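Local coordinates for programmed cell death 6-interacting protein (Homo sapiens, PDB 5WA1) that sorts cargo into multivesicular bodies, works in cytokinesis and membrane repair, and in this structure binds an ESCRT-III CHMP4C peptide on its Bro1 domain, at residues Gln215-Phe220 / Thr357-Thr362; Ala150-Ile155 / Ala171-Phe176; Lys40-Phe45 / Phe103-Asn108. All coordinates share one frame; numbering follows the deposited sequence.

Contact 1 (Gln215-Phe220 / Thr357-Thr362)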
ATOM      1  N   GLN A 215      -3.118   0.867   5.651  1.00 37.79           N
ATOM      2  CA  GLN A 215      -4.397   0.502   5.076  1.00 32.45           C
ATOM      3  C   GLN A 215      -4.634  -0.993   5.191  1.00 40.99           C
ATOM      4  O   GLN A 215      -5.778  -1.418   5.389  1.00 38.97           O
ATOM      5  CB  GLN A 215      -4.481   1.011   3.633  1.00 42.52           C
ATOM      6  CG  GLN A 215      -4.547   2.541   3.668  1.00 40.84           C
ATOM      7  CD  GLN A 215      -4.750   3.243   2.331  1.00 46.15           C
ATOM      8  OE1 GLN A 215      -5.325   4.330   2.300  1.00 43.79           O
ATOM      9  NE2 GLN A 215      -4.255   2.658   1.236  1.00 40.41           N
ATOM     10  N   ALA A 216      -3.567  -1.796   5.126  1.00 39.15           N
ATOM     11  CA  ALA A 216      -3.708  -3.223   5.401  1.00 37.01           C
ATOM     12  C   ALA A 216      -4.203  -3.458   6.826  1.00 38.48           C
ATOM     13  O   ALA A 216      -5.112  -4.264   7.047  1.00 41.59           O
ATOM     14  CB  ALA A 216      -2.377  -3.940   5.168  1.00 37.11           C
ATOM     15  N   GLN A 217      -3.614  -2.760   7.807  1.00 37.29           N
ATOM     16  CA  GLN A 217      -4.070  -2.892   9.194  1.00 42.48           C
ATOM     17  C   GLN A 217      -5.519  -2.437   9.344  1.00 39.14           C
ATOM     18  O   GLN A 217      -6.303  -3.057  10.076  1.00 38.88           O
ATOM     19  CB  GLN A 217      -3.151  -2.101  10.130  1.00 39.93           C
ATOM     20  CG  GLN A 217      -3.552  -2.117  11.622  1.00 36.59           C
ATOM     21  CD  GLN A 217      -3.284  -3.460  12.309  1.00 37.97           C
ATOM     22  OE1 GLN A 217      -2.524  -4.285  11.809  1.00 39.85           O
ATOM     23  NE2 GLN A 217      -3.913  -3.674  13.471  1.00 35.06           N
ATOM     24  N   GLU A 218      -5.904  -1.373   8.638  1.00 38.85           N
ATOM     25  CA  GLU A 218      -7.292  -0.930   8.691  1.00 39.37           C
ATOM     26  C   GLU A 218      -8.242  -1.997   8.169  1.00 43.08           C
ATOM     27  O   GLU A 218      -9.352  -2.165   8.692  1.00 40.11           O
ATOM     28  CB  GLU A 218      -7.462   0.363   7.891  1.00 38.70           C
ATOM     29  CG  GLU A 218      -8.896   0.893   7.897  1.00 43.94           C
ATOM     30  CD  GLU A 218      -9.055   2.141   7.042  1.00 47.62           C
ATOM     31  OE1 GLU A 218      -8.052   2.585   6.457  1.00 48.59           O
ATOM     32  OE2 GLU A 218     -10.178   2.676   6.954  1.00 56.94           O
ATOM     33  N   VAL A 219      -7.837  -2.715   7.115  1.00 38.05           N
ATOM     34  CA  VAL A 219      -8.674  -3.780   6.581  1.00 33.16           C
ATOM     35  C   VAL A 219      -8.865  -4.876   7.622  1.00 35.56           C
ATOM     36  O   VAL A 219      -9.952  -5.446   7.747  1.00 40.89           O
ATOM     37  CB  VAL A 219      -8.068  -4.340   5.273  1.00 40.18           C
ATOM     38  CG1 VAL A 219      -8.795  -5.608   4.856  1.00 43.75           C
ATOM     39  CG2 VAL A 219      -8.153  -3.304   4.164  1.00 40.84           C
ATOM     40  N   PHE A 220      -7.812  -5.198   8.380  1.00 40.24           N
ATOM     41  CA  PHE A 220      -7.975  -6.190   9.438  1.00 39.87           C
ATOM     42  C   PHE A 220      -8.918  -5.695  10.528  1.00 41.50           C
ATOM     43  O   PHE A 220      -9.655  -6.494  11.116  1.00 45.39           O
ATOM     44  CB  PHE A 220      -6.621  -6.562  10.036  1.00 47.17           C
ATOM     45  CG  PHE A 220      -5.924  -7.655   9.282  1.00 54.58           C
ATOM     46  CD1 PHE A 220      -6.157  -8.981   9.593  1.00 51.53           C
ATOM     47  CD2 PHE A 220      -5.060  -7.354   8.246  1.00 51.68           C
ATOM     48  CE1 PHE A 220      -5.532  -9.995   8.894  1.00 50.50           C
ATOM     49  CE2 PHE A 220      -4.422  -8.365   7.538  1.00 52.68           C
ATOM     50  CZ  PHE A 220      -4.661  -9.690   7.865  1.00 51.60           C
ATOM     51  N   THR A 357      -0.671  -5.818  15.816  1.00 48.30           N
ATOM     52  CA  THR A 357      -0.355  -5.666  14.401  1.00 43.09           C
ATOM     53  C   THR A 357      -0.560  -7.005  13.698  1.00 45.22           C
ATOM     54  O   THR A 357       0.028  -8.016  14.090  1.00 48.93           O
ATOM     55  CB  THR A 357       1.074  -5.149  14.201  1.00 56.15           C
ATOM     56  OG1 THR A 357       1.466  -5.328  12.830  1.00 55.39           O
ATOM     57  CG2 THR A 357       2.056  -5.868  15.113  1.00 57.89           C
ATOM     58  N   LEU A 358      -1.418  -7.008  12.681  1.00 43.02           N
ATOM     59  CA  LEU A 358      -1.720  -8.186  11.880  1.00 47.75           C
ATOM     60  C   LEU A 358      -1.078  -8.152  10.504  1.00 55.04           C
ATOM     61  O   LEU A 358      -1.317  -9.060   9.699  1.00 49.00           O
ATOM     62  CB  LEU A 358      -3.240  -8.330  11.719  1.00 53.49           C
ATOM     63  CG  LEU A 358      -3.972  -9.178  12.764  1.00 61.30           C
ATOM     64  CD1 LEU A 358      -3.691 -10.641  12.509  1.00 69.71           C
ATOM     65  CD2 LEU A 358      -3.550  -8.805  14.169  1.00 62.80           C
ATOM     66  N   VAL A 359      -0.273  -7.138  10.204  1.00 51.04           N
ATOM     67  CA  VAL A 359       0.198  -6.918   8.842  1.00 46.41           C
ATOM     68  C   VAL A 359       1.715  -6.860   8.812  1.00 53.41           C
ATOM     69  O   VAL A 359       2.370  -6.528   9.808  1.00 52.27           O
ATOM     70  CB  VAL A 359      -0.414  -5.633   8.247  1.00 42.83           C
ATOM     71  CG1 VAL A 359      -1.921  -5.791   8.127  1.00 44.10           C
ATOM     72  CG2 VAL A 359      -0.073  -4.433   9.120  1.00 40.62           C
ATOM     73  N   LYS A 360       2.270  -7.196   7.648  1.00 47.97           N
ATOM     74  CA  LYS A 360       3.703  -7.174   7.401  1.00 52.57           C
ATOM     75  C   LYS A 360       3.918  -6.729   5.962  1.00 52.02           C
ATOM     76  O   LYS A 360       3.123  -7.064   5.081  1.00 56.67           O
ATOM     77  CB  LYS A 360       4.321  -8.561   7.645  1.00 68.16           C
ATOM     78  CG  LYS A 360       5.824  -8.646   7.423  1.00 90.10           C
ATOM     79  CD  LYS A 360       6.594  -7.846   8.465  1.00101.02           C
ATOM     80  CE  LYS A 360       8.066  -7.716   8.090  1.00105.47           C
ATOM     81  NZ  LYS A 360       8.815  -6.859   9.051  1.00105.14           N
ATOM     82  N   SER A 361       4.972  -5.946   5.726  1.00 50.74           N
ATOM     83  CA  SER A 361       5.359  -5.617   4.359  1.00 52.37           C
ATOM     84  C   SER A 361       5.865  -6.884   3.675  1.00 50.52           C
ATOM     85  O   SER A 361       6.841  -7.486   4.129  1.00 59.80           O
ATOM     86  CB  SER A 361       6.437  -4.532   4.347  1.00 55.41           C
ATOM     87  OG  SER A 361       5.964  -3.327   4.941  1.00 55.15           O
ATOM     88  N   THR A 362       5.183  -7.310   2.616  1.00 47.81           N
ATOM     89  CA  THR A 362       5.513  -8.579   1.960  1.00 50.63           C
ATOM     90  C   THR A 362       6.832  -8.458   1.207  1.00 58.06           C
ATOM     91  O   THR A 362       6.949  -7.606   0.315  1.00 54.92           O
ATOM     92  CB  THR A 362       4.399  -8.987   0.997  1.00 55.08           C
ATOM     93  OG1 THR A 362       3.142  -8.991   1.693  1.00 47.06           O
ATOM     94  CG2 THR A 362       4.662 -10.372   0.412  1.00 52.30           C
TER

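Contact 2 (Ala150-Ile155 / Ala171-Phe176)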
ATOM      1  N   ALA A 150       1.656   0.099  -7.294  1.00 42.40           N
ATOM      2  CA  ALA A 150       0.598   1.076  -7.539  1.00 43.43           C
ATOM      3  C   ALA A 150      -0.676   0.399  -8.026  1.00 46.65           C
ATOM      4  O   ALA A 150      -1.776   0.691  -7.541  1.00 39.12           O
ATOM      5  CB  ALA A 150       1.081   2.114  -8.559  1.00 41.63           C
ATOM      6  N   LEU A 151      -0.556  -0.498  -9.011  1.00 40.93           N
ATOM      7  CA  LEU A 151      -1.746  -1.192  -9.489  1.00 40.57           C
ATOM      8  C   LEU A 151      -2.355  -2.056  -8.389  1.00 41.44           C
ATOM      9  O   LEU A 151      -3.582  -2.113  -8.244  1.00 44.43           O
ATOM     10  CB  LEU A 151      -1.408  -2.019 -10.741  1.00 42.30           C
ATOM     11  CG  LEU A 151      -2.599  -2.743 -11.377  1.00 49.82           C
ATOM     12  CD1 LEU A 151      -3.658  -1.749 -11.821  1.00 49.84           C
ATOM     13  CD2 LEU A 151      -2.191  -3.637 -12.550  1.00 47.77           C
ATOM     14  N   ALA A 152      -1.514  -2.699  -7.571  1.00 44.38           N
ATOM     15  CA  ALA A 152      -2.035  -3.463  -6.438  1.00 45.93           C
ATOM     16  C   ALA A 152      -2.789  -2.565  -5.463  1.00 44.25           C
ATOM     17  O   ALA A 152      -3.826  -2.964  -4.914  1.00 42.95           O
ATOM     18  CB  ALA A 152      -0.900  -4.184  -5.713  1.00 45.76           C
ATOM     19  N   SER A 153      -2.279  -1.350  -5.226  1.00 41.37           N
ATOM     20  CA  SER A 153      -2.985  -0.422  -4.343  1.00 42.34           C
ATOM     21  C   SER A 153      -4.323  -0.013  -4.940  1.00 46.41           C
ATOM     22  O   SER A 153      -5.299   0.174  -4.205  1.00 40.72           O
ATOM     23  CB  SER A 153      -2.127   0.820  -4.066  1.00 38.18           C
ATOM     24  OG  SER A 153      -2.216   1.761  -5.137  1.00 41.05           O
ATOM     25  N   GLN A 154      -4.397   0.112  -6.269  1.00 42.51           N
ATOM     26  CA  GLN A 154      -5.659   0.482  -6.899  1.00 41.34           C
ATOM     27  C   GLN A 154      -6.663  -0.660  -6.843  1.00 47.30           C
ATOM     28  O   GLN A 154      -7.859  -0.432  -6.619  1.00 52.44           O
ATOM     29  CB  GLN A 154      -5.422   0.914  -8.345  1.00 44.83           C
ATOM     30  CG  GLN A 154      -4.566   2.175  -8.471  1.00 44.22           C
ATOM     31  CD  GLN A 154      -4.500   2.668  -9.904  1.00 55.40           C
ATOM     32  OE1 GLN A 154      -5.429   2.456 -10.678  1.00 62.99           O
ATOM     33  NE2 GLN A 154      -3.394   3.317 -10.271  1.00 46.95           N
ATOM     34  N   ILE A 155      -6.200  -1.893  -7.056  1.00 43.81           N
ATOM     35  CA  ILE A 155      -7.080  -3.052  -6.947  1.00 44.06           C
ATOM     36  C   ILE A 155      -7.597  -3.190  -5.520  1.00 44.03           C
ATOM     37  O   ILE A 155      -8.781  -3.467  -5.292  1.00 48.77           O
ATOM     38  CB  ILE A 155      -6.342  -4.322  -7.415  1.00 49.08           C
ATOM     39  CG1 ILE A 155      -6.041  -4.234  -8.913  1.00 49.52           C
ATOM     40  CG2 ILE A 155      -7.152  -5.569  -7.066  1.00 49.57           C
ATOM     41  CD1 ILE A 155      -5.081  -5.313  -9.444  1.00 54.00           C
ATOM     42  N   ALA A 171      -6.494  -6.817   1.872  1.00 44.56           N
ATOM     43  CA  ALA A 171      -5.440  -7.044   2.855  1.00 47.77           C
ATOM     44  C   ALA A 171      -4.180  -7.584   2.192  1.00 48.71           C
ATOM     45  O   ALA A 171      -3.068  -7.136   2.495  1.00 48.08           O
ATOM     46  CB  ALA A 171      -5.924  -8.013   3.934  1.00 48.46           C
ATOM     47  N   LYS A 172      -4.344  -8.542   1.279  1.00 44.93           N
ATOM     48  CA  LYS A 172      -3.200  -9.121   0.579  1.00 44.61           C
ATOM     49  C   LYS A 172      -2.524  -8.098  -0.326  1.00 47.67           C
ATOM     50  O   LYS A 172      -1.292  -8.001  -0.350  1.00 45.02           O
ATOM     51  CB  LYS A 172      -3.657 -10.351  -0.216  1.00 48.63           C
ATOM     52  CG  LYS A 172      -2.533 -11.184  -0.824  1.00 70.06           C
ATOM     53  CD  LYS A 172      -3.044 -12.579  -1.220  1.00 85.50           C
ATOM     54  CE  LYS A 172      -3.842 -13.212  -0.073  1.00 95.24           C
ATOM     55  NZ  LYS A 172      -4.514 -14.489  -0.459  1.00106.38           N
ATOM     56  N   HIS A 173      -3.308  -7.299  -1.056  1.00 42.92           N
ATOM     57  CA  HIS A 173      -2.711  -6.370  -2.015  1.00 41.89           C
ATOM     58  C   HIS A 173      -2.050  -5.168  -1.338  1.00 42.95           C
ATOM     59  O   HIS A 173      -1.014  -4.683  -1.822  1.00 41.64           O
ATOM     60  CB  HIS A 173      -3.773  -5.924  -3.020  1.00 44.07           C
ATOM     61  CG  HIS A 173      -4.036  -6.934  -4.101  1.00 50.64           C
ATOM     62  ND1 HIS A 173      -4.396  -8.238  -3.830  1.00 57.12           N
ATOM     63  CD2 HIS A 173      -3.979  -6.834  -5.449  1.00 58.32           C
ATOM     64  CE1 HIS A 173      -4.558  -8.892  -4.966  1.00 63.00           C
ATOM     65  NE2 HIS A 173      -4.310  -8.065  -5.962  1.00 52.57           N
ATOM     66  N   TYR A 174      -2.611  -4.676  -0.225  1.00 41.28           N
ATOM     67  CA  TYR A 174      -1.962  -3.591   0.514  1.00 41.29           C
ATOM     68  C   TYR A 174      -0.635  -4.040   1.105  1.00 36.03           C
ATOM     69  O   TYR A 174       0.340  -3.284   1.093  1.00 38.03           O
ATOM     70  CB  TYR A 174      -2.876  -3.070   1.627  1.00 33.97           C
ATOM     71  CG  TYR A 174      -3.988  -2.172   1.151  1.00 33.80           C
ATOM     72  CD1 TYR A 174      -3.746  -1.147   0.240  1.00 38.23           C
ATOM     73  CD2 TYR A 174      -5.288  -2.335   1.637  1.00 39.75           C
ATOM     74  CE1 TYR A 174      -4.778  -0.318  -0.194  1.00 33.56           C
ATOM     75  CE2 TYR A 174      -6.315  -1.519   1.208  1.00 39.68           C
ATOM     76  CZ  TYR A 174      -6.051  -0.517   0.288  1.00 37.69           C
ATOM     77  OH  TYR A 174      -7.072   0.301  -0.143  1.00 45.92           O
ATOM     78  N   GLN A 175      -0.567  -5.274   1.607  1.00 40.42           N
ATOM     79  CA  GLN A 175       0.696  -5.764   2.149  1.00 42.82           C
ATOM     80  C   GLN A 175       1.717  -5.999   1.041  1.00 46.58           C
ATOM     81  O   GLN A 175       2.915  -5.760   1.235  1.00 42.44           O
ATOM     82  CB  GLN A 175       0.460  -7.035   2.958  1.00 44.39           C
ATOM     83  CG  GLN A 175      -0.250  -6.751   4.287  1.00 41.13           C
ATOM     84  CD  GLN A 175      -0.527  -8.020   5.055  1.00 51.28           C
ATOM     85  OE1 GLN A 175       0.253  -8.422   5.923  1.00 44.08           O
ATOM     86  NE2 GLN A 175      -1.627  -8.679   4.718  1.00 49.78           N
ATOM     87  N   PHE A 176       1.264  -6.469  -0.124  1.00 41.74           N
ATOM     88  CA  PHE A 176       2.164  -6.566  -1.267  1.00 39.63           C
ATOM     89  C   PHE A 176       2.683  -5.190  -1.669  1.00 46.31           C
ATOM     90  O   PHE A 176       3.893  -4.996  -1.819  1.00 45.29           O
ATOM     91  CB  PHE A 176       1.464  -7.235  -2.452  1.00 41.42           C
ATOM     92  CG  PHE A 176       2.254  -7.128  -3.724  1.00 46.37           C
ATOM     93  CD1 PHE A 176       3.287  -8.009  -3.975  1.00 48.90           C
ATOM     94  CD2 PHE A 176       2.023  -6.091  -4.621  1.00 44.83           C
ATOM     95  CE1 PHE A 176       4.060  -7.893  -5.140  1.00 44.19           C
ATOM     96  CE2 PHE A 176       2.789  -5.960  -5.775  1.00 46.64           C
ATOM     97  CZ  PHE A 176       3.804  -6.867  -6.031  1.00 46.39           C
TER

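Contact 3 (Lys40-Phe45 / Phe103-Asn108)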
ATOM      1  N   LYS A  40      15.352  -5.793 -30.726  1.00118.91           N
ATOM      2  CA  LYS A  40      16.522  -5.523 -31.562  1.00112.04           C
ATOM      3  C   LYS A  40      17.850  -5.533 -30.806  1.00111.01           C
ATOM      4  O   LYS A  40      18.777  -6.229 -31.255  1.00102.03           O
ATOM      5  CB  LYS A  40      16.310  -4.192 -32.295  1.00108.33           C
ATOM      6  CG  LYS A  40      17.130  -4.043 -33.568  1.00119.01           C
ATOM      7  CD  LYS A  40      16.714  -2.804 -34.346  1.00125.65           C
ATOM      8  CE  LYS A  40      17.239  -2.841 -35.774  1.00128.83           C
ATOM      9  NZ  LYS A  40      16.667  -3.977 -36.547  1.00132.46           N
ATOM     10  N   PRO A  41      18.021  -4.817 -29.684  1.00118.10           N
ATOM     11  CA  PRO A  41      19.328  -4.843 -29.005  1.00127.19           C
ATOM     12  C   PRO A  41      19.668  -6.189 -28.388  1.00126.45           C
ATOM     13  O   PRO A  41      20.851  -6.448 -28.128  1.00126.47           O
ATOM     14  CB  PRO A  41      19.187  -3.761 -27.920  1.00129.40           C
ATOM     15  CG  PRO A  41      17.979  -2.965 -28.296  1.00127.81           C
ATOM     16  CD  PRO A  41      17.076  -3.929 -28.985  1.00124.92           C
ATOM     17  N   LEU A  42      18.678  -7.049 -28.149  1.00122.87           N
ATOM     18  CA  LEU A  42      18.890  -8.314 -27.455  1.00123.24           C
ATOM     19  C   LEU A  42      19.329  -9.426 -28.404  1.00128.69           C
ATOM     20  O   LEU A  42      20.347 -10.084 -28.168  1.00122.69           O
ATOM     21  CB  LEU A  42      17.610  -8.723 -26.719  1.00119.84           C
ATOM     22  CG  LEU A  42      17.772  -9.458 -25.389  1.00127.19           C
ATOM     23  CD1 LEU A  42      18.500  -8.583 -24.378  1.00125.80           C
ATOM     24  CD2 LEU A  42      16.414  -9.888 -24.842  1.00125.86           C
ATOM     25  N   VAL A  43      18.560  -9.655 -29.473  1.00128.19           N
ATOM     26  CA  VAL A  43      18.914 -10.697 -30.426  1.00131.57           C
ATOM     27  C   VAL A  43      20.200 -10.337 -31.160  1.00128.83           C
ATOM     28  O   VAL A  43      20.983 -11.223 -31.527  1.00127.44           O
ATOM     29  CB  VAL A  43      17.742 -10.942 -31.397  1.00135.02           C
ATOM     30  CG1 VAL A  43      17.462  -9.693 -32.214  1.00130.70           C
ATOM     31  CG2 VAL A  43      18.035 -12.131 -32.310  1.00130.68           C
ATOM     32  N   LYS A  44      20.454  -9.040 -31.364  1.00129.82           N
ATOM     33  CA  LYS A  44      21.729  -8.619 -31.934  1.00125.89           C
ATOM     34  C   LYS A  44      22.900  -9.116 -31.097  1.00129.26           C
ATOM     35  O   LYS A  44      23.966  -9.427 -31.644  1.00130.66           O
ATOM     36  CB  LYS A  44      21.768  -7.096 -32.074  1.00119.01           C
ATOM     37  CG  LYS A  44      22.904  -6.583 -32.946  1.00137.02           C
ATOM     38  CD  LYS A  44      22.765  -5.096 -33.219  1.00139.55           C
ATOM     39  CE  LYS A  44      23.816  -4.617 -34.206  1.00145.80           C
ATOM     40  NZ  LYS A  44      23.665  -3.168 -34.505  1.00148.18           N
ATOM     41  N   PHE A  45      22.726  -9.212 -29.776  1.00118.57           N
ATOM     42  CA  PHE A  45      23.730  -9.886 -28.960  1.00135.63           C
ATOM     43  C   PHE A  45      23.649 -11.402 -29.123  1.00156.42           C
ATOM     44  O   PHE A  45      24.682 -12.082 -29.115  1.00164.46           O
ATOM     45  CB  PHE A  45      23.572  -9.490 -27.492  1.00141.17           C
ATOM     46  CG  PHE A  45      24.310 -10.387 -26.539  1.00146.41           C
ATOM     47  CD1 PHE A  45      25.670 -10.227 -26.318  1.00151.48           C
ATOM     48  CD2 PHE A  45      23.644 -11.398 -25.862  1.00141.30           C
ATOM     49  CE1 PHE A  45      26.346 -11.055 -25.439  1.00151.84           C
ATOM     50  CE2 PHE A  45      24.314 -12.228 -24.984  1.00140.86           C
ATOM     51  CZ  PHE A  45      25.667 -12.058 -24.774  1.00145.15           C
ATOM     52  N   PHE A 103      22.479 -11.528 -19.623  1.00146.69           N
ATOM     53  CA  PHE A 103      22.972 -10.657 -20.674  1.00147.58           C
ATOM     54  C   PHE A 103      23.933  -9.615 -20.115  1.00149.29           C
ATOM     55  O   PHE A 103      23.705  -9.087 -19.022  1.00143.98           O
ATOM     56  CB  PHE A 103      21.816  -9.947 -21.390  1.00143.34           C
ATOM     57  CG  PHE A 103      20.956 -10.865 -22.207  1.00147.05           C
ATOM     58  CD1 PHE A 103      19.945 -11.603 -21.614  1.00145.94           C
ATOM     59  CD2 PHE A 103      21.162 -10.991 -23.572  1.00148.68           C
ATOM     60  CE1 PHE A 103      19.153 -12.449 -22.366  1.00149.49           C
ATOM     61  CE2 PHE A 103      20.374 -11.834 -24.329  1.00151.47           C
ATOM     62  CZ  PHE A 103      19.367 -12.565 -23.727  1.00153.01           C
ATOM     63  N   PRO A 104      25.013  -9.302 -20.840  1.00157.21           N
ATOM     64  CA  PRO A 104      25.965  -8.291 -20.356  1.00163.86           C
ATOM     65  C   PRO A 104      25.365  -6.894 -20.290  1.00166.73           C
ATOM     66  O   PRO A 104      25.732  -6.015 -21.077  1.00169.99           O
ATOM     67  CB  PRO A 104      27.102  -8.364 -21.385  1.00164.56           C
ATOM     68  CG  PRO A 104      26.956  -9.707 -22.037  1.00164.21           C
ATOM     69  CD  PRO A 104      25.484  -9.966 -22.066  1.00158.95           C
ATOM     70  N   PHE A 105      24.446  -6.677 -19.351  1.00166.76           N
ATOM     71  CA  PHE A 105      23.840  -5.364 -19.165  1.00168.33           C
ATOM     72  C   PHE A 105      24.609  -4.479 -18.198  1.00170.20           C
ATOM     73  O   PHE A 105      24.434  -3.256 -18.232  1.00169.74           O
ATOM     74  CB  PHE A 105      22.395  -5.507 -18.677  1.00165.48           C
ATOM     75  CG  PHE A 105      21.390  -5.589 -19.785  1.00166.23           C
ATOM     76  CD1 PHE A 105      20.901  -4.437 -20.377  1.00165.28           C
ATOM     77  CD2 PHE A 105      20.937  -6.815 -20.238  1.00168.47           C
ATOM     78  CE1 PHE A 105      19.978  -4.507 -21.399  1.00165.72           C
ATOM     79  CE2 PHE A 105      20.015  -6.892 -21.262  1.00168.60           C
ATOM     80  CZ  PHE A 105      19.533  -5.737 -21.843  1.00167.17           C
ATOM     81  N   SER A 106      25.446  -5.064 -17.334  1.00171.87           N
ATOM     82  CA  SER A 106      26.272  -4.258 -16.439  1.00171.01           C
ATOM     83  C   SER A 106      27.172  -3.317 -17.231  1.00171.00           C
ATOM     84  O   SER A 106      27.374  -2.160 -16.843  1.00168.91           O
ATOM     85  CB  SER A 106      27.105  -5.163 -15.530  1.00173.22           C
ATOM     86  OG  SER A 106      26.276  -6.017 -14.763  1.00169.22           O
ATOM     87  N   GLU A 107      27.722  -3.798 -18.339  1.00172.30           N
ATOM     88  CA  GLU A 107      28.412  -2.951 -19.296  1.00173.59           C
ATOM     89  C   GLU A 107      27.407  -2.388 -20.292  1.00170.45           C
ATOM     90  O   GLU A 107      26.385  -3.014 -20.589  1.00167.58           O
ATOM     91  CB  GLU A 107      29.500  -3.736 -20.031  1.00178.84           C
ATOM     92  CG  GLU A 107      28.967  -4.862 -20.904  1.00177.00           C
ATOM     93  CD  GLU A 107      30.071  -5.716 -21.488  1.00182.64           C
ATOM     94  OE1 GLU A 107      30.074  -6.940 -21.237  1.00182.82           O
ATOM     95  OE2 GLU A 107      30.944  -5.163 -22.187  1.00187.25           O
ATOM     96  N   ASN A 108      27.698  -1.194 -20.802  1.00170.83           N
ATOM     97  CA  ASN A 108      26.799  -0.545 -21.755  1.00167.49           C
ATOM     98  C   ASN A 108      27.224  -0.860 -23.191  1.00170.81           C
ATOM     99  O   ASN A 108      27.493   0.019 -24.010  1.00172.60           O
ATOM    100  CB  ASN A 108      26.742   0.957 -21.502  1.00164.88           C
ATOM    101  CG  ASN A 108      25.375   1.547 -21.811  1.00157.92           C
ATOM    102  OD1 ASN A 108      24.364   0.841 -21.801  1.00149.87           O
ATOM    103  ND2 ASN A 108      25.336   2.845 -22.089  1.00158.05           N
TER

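Contact 1 (Gln215-Phe220 / Thr357-Thr362)
Gln217 of helix 202-226 reaches out to the irregular loop Thr357-Thr362, which lies against this helix well after the last long helix of the Bro1 domain has ended. Followed outward, its CB lies 4.0 Å from Val359 CG2. CG stands anti to the backbone N (chi1 178°), and a bend at chi2 then brings CD round toward the loop. At the tip, OE1 accepts the backbone N-H of Leu358, with N and OE1 3.1 Å apart. The bond is nearly straight (170° at the hydrogen), and the donor lies in the carbonyl plane, on a lone pair of OE1. The same oxygen also touches Val359 CG2. On the other branch, NE2 is hydrogen-bonded to Ala356 O, just before the loop segment, and to Leu237 O of helix 231-252, so the amide is held at both its polar atoms.

Apolar contacts complete the interface. Leu358 CB sits over one face of the Phe220 ring, 3.8 Å from the centroid and 17° off the normal, a CH-pi contact displaced toward the rim. Val359 CG1, anti to its own carbonyl carbon, fits between the helix backbone and the aromatic ring: it is 3.5 Å from Gln217 N and equally close to Phe220 CD2, and it also touches Ala216 CB.

Phe220 also meets an aromatic side chain of the bound peptide edge-to-face, and Leu358 packs on an apolar one. Both segments belong to the region that interacts with CHMP4 proteins. The chemistry therefore implies a division of labour: the buried Gln217 amide pins the loop backbone through its polar atoms, while Phe220 and Leu358 pack together and also present apolar surface to the peptide.

Contact 2 (Ala150-Ile155 / Ala171-Phe176)
Ala152 and His173 bring together two consecutive helices, 137-157 and 164-191, as an antiparallel helical hairpin in the largely helical Bro1 domain, near the centre of the chain. The local axes approach to 8.2 Å with 154° between their directions, and the Ala152 and His173 CA atoms are only 5.3 Å apart, consistent with the small alanine side chain at this point.

In the first shell, Ala152 O lies 3.5 Å from His173 CB. It also stands at the edge of the imidazole, near its plane, 3.9 Å from His173 CD2. Ala152 CB meets the edge of the Phe176 ring, 3.7 Å from CD2. The Ile155 and His173 side chains cross obliquely, with Ile155 CG2 3.8 Å from His173 CD2. No hydrogen bond joins the two segments.

Further out, Leu86 and Leu90 of helix 83-97 pack on His173 and Phe176 respectively, and Tyr174 leans on Gln215 and Ala216 of helix 202-226. Ser153 is fixed by polar contacts: its OG donates to Ala150 O and accepts the backbone N-H of Val28. Ala150 O thus accepts two bonds, from Gln154 N and from Ser153 OG, the latter 2.7 Å away and tilted 19° from the carbonyl plane.

Contact 3 (Lys40-Phe45 / Phe103-Asn108)
Leu42 and Phe45, from the short helix 39-49, close on three consecutive residues of the loop that follows helix 83-97: Phe103, Pro104 and Phe105. The contact thus joins the first helix of the Bro1 domain to the loop that leads into strand 114-117.

Two CH-pi contacts carry much of the interface. Leu42 CD1 lies over one face of the Phe103 ring, 3.8 Å from the centroid and 17° off the normal, and the two side chains cross at about a right angle. In the second, the roles are exchanged between the segments: Pro104 CD sits over a face of the Phe45 ring, 3.4 Å above its plane and offset toward the rim, as the two side chains meet tip to tip.

The Phe45 and Phe103 rings meet obliquely. Their planes are inclined at 62° and their centroids are 5.5 Å apart, with the closest approach, 3.4 Å, between the two CD2 atoms.

A further apolar touch comes from Leu42 CD1, which also reaches the edge of the Phe105 ring, 3.9 Å from CE2. Pro104 centres an inverse gamma turn between the two loop phenylalanines. Near the chain's C-terminus, Phe376 meets Phe103 edge-to-face and also packs against Leu42.

With no hydrogen bond between the segments, helix and loop are joined here by aliphatic and aromatic surfaces, and the fit probably rests on shape and ring orientation.

How the contacts relate
Contacts 1 and 2 lie near the middle of the domain, their centres about 11 Å apart, whereas contact 3 lies far out, its centre about 34 Å from the chain centre and its nearest atoms about 22 Å from contact 2. Contact 2 is the buried one, a helix pair with close backbones where Ala152 meets His173 and Phe176. Contacts 1 and 3 are partly buried and each set a loop on a helix, but a buried amide bonds to the loop backbone in contact 1, while contact 3 is wholly apolar. Helix 164-191 connects the first two: Gln175 probably accepts hydrogen bonds from Lys360 N through OE1 and from Thr362 N through its backbone O.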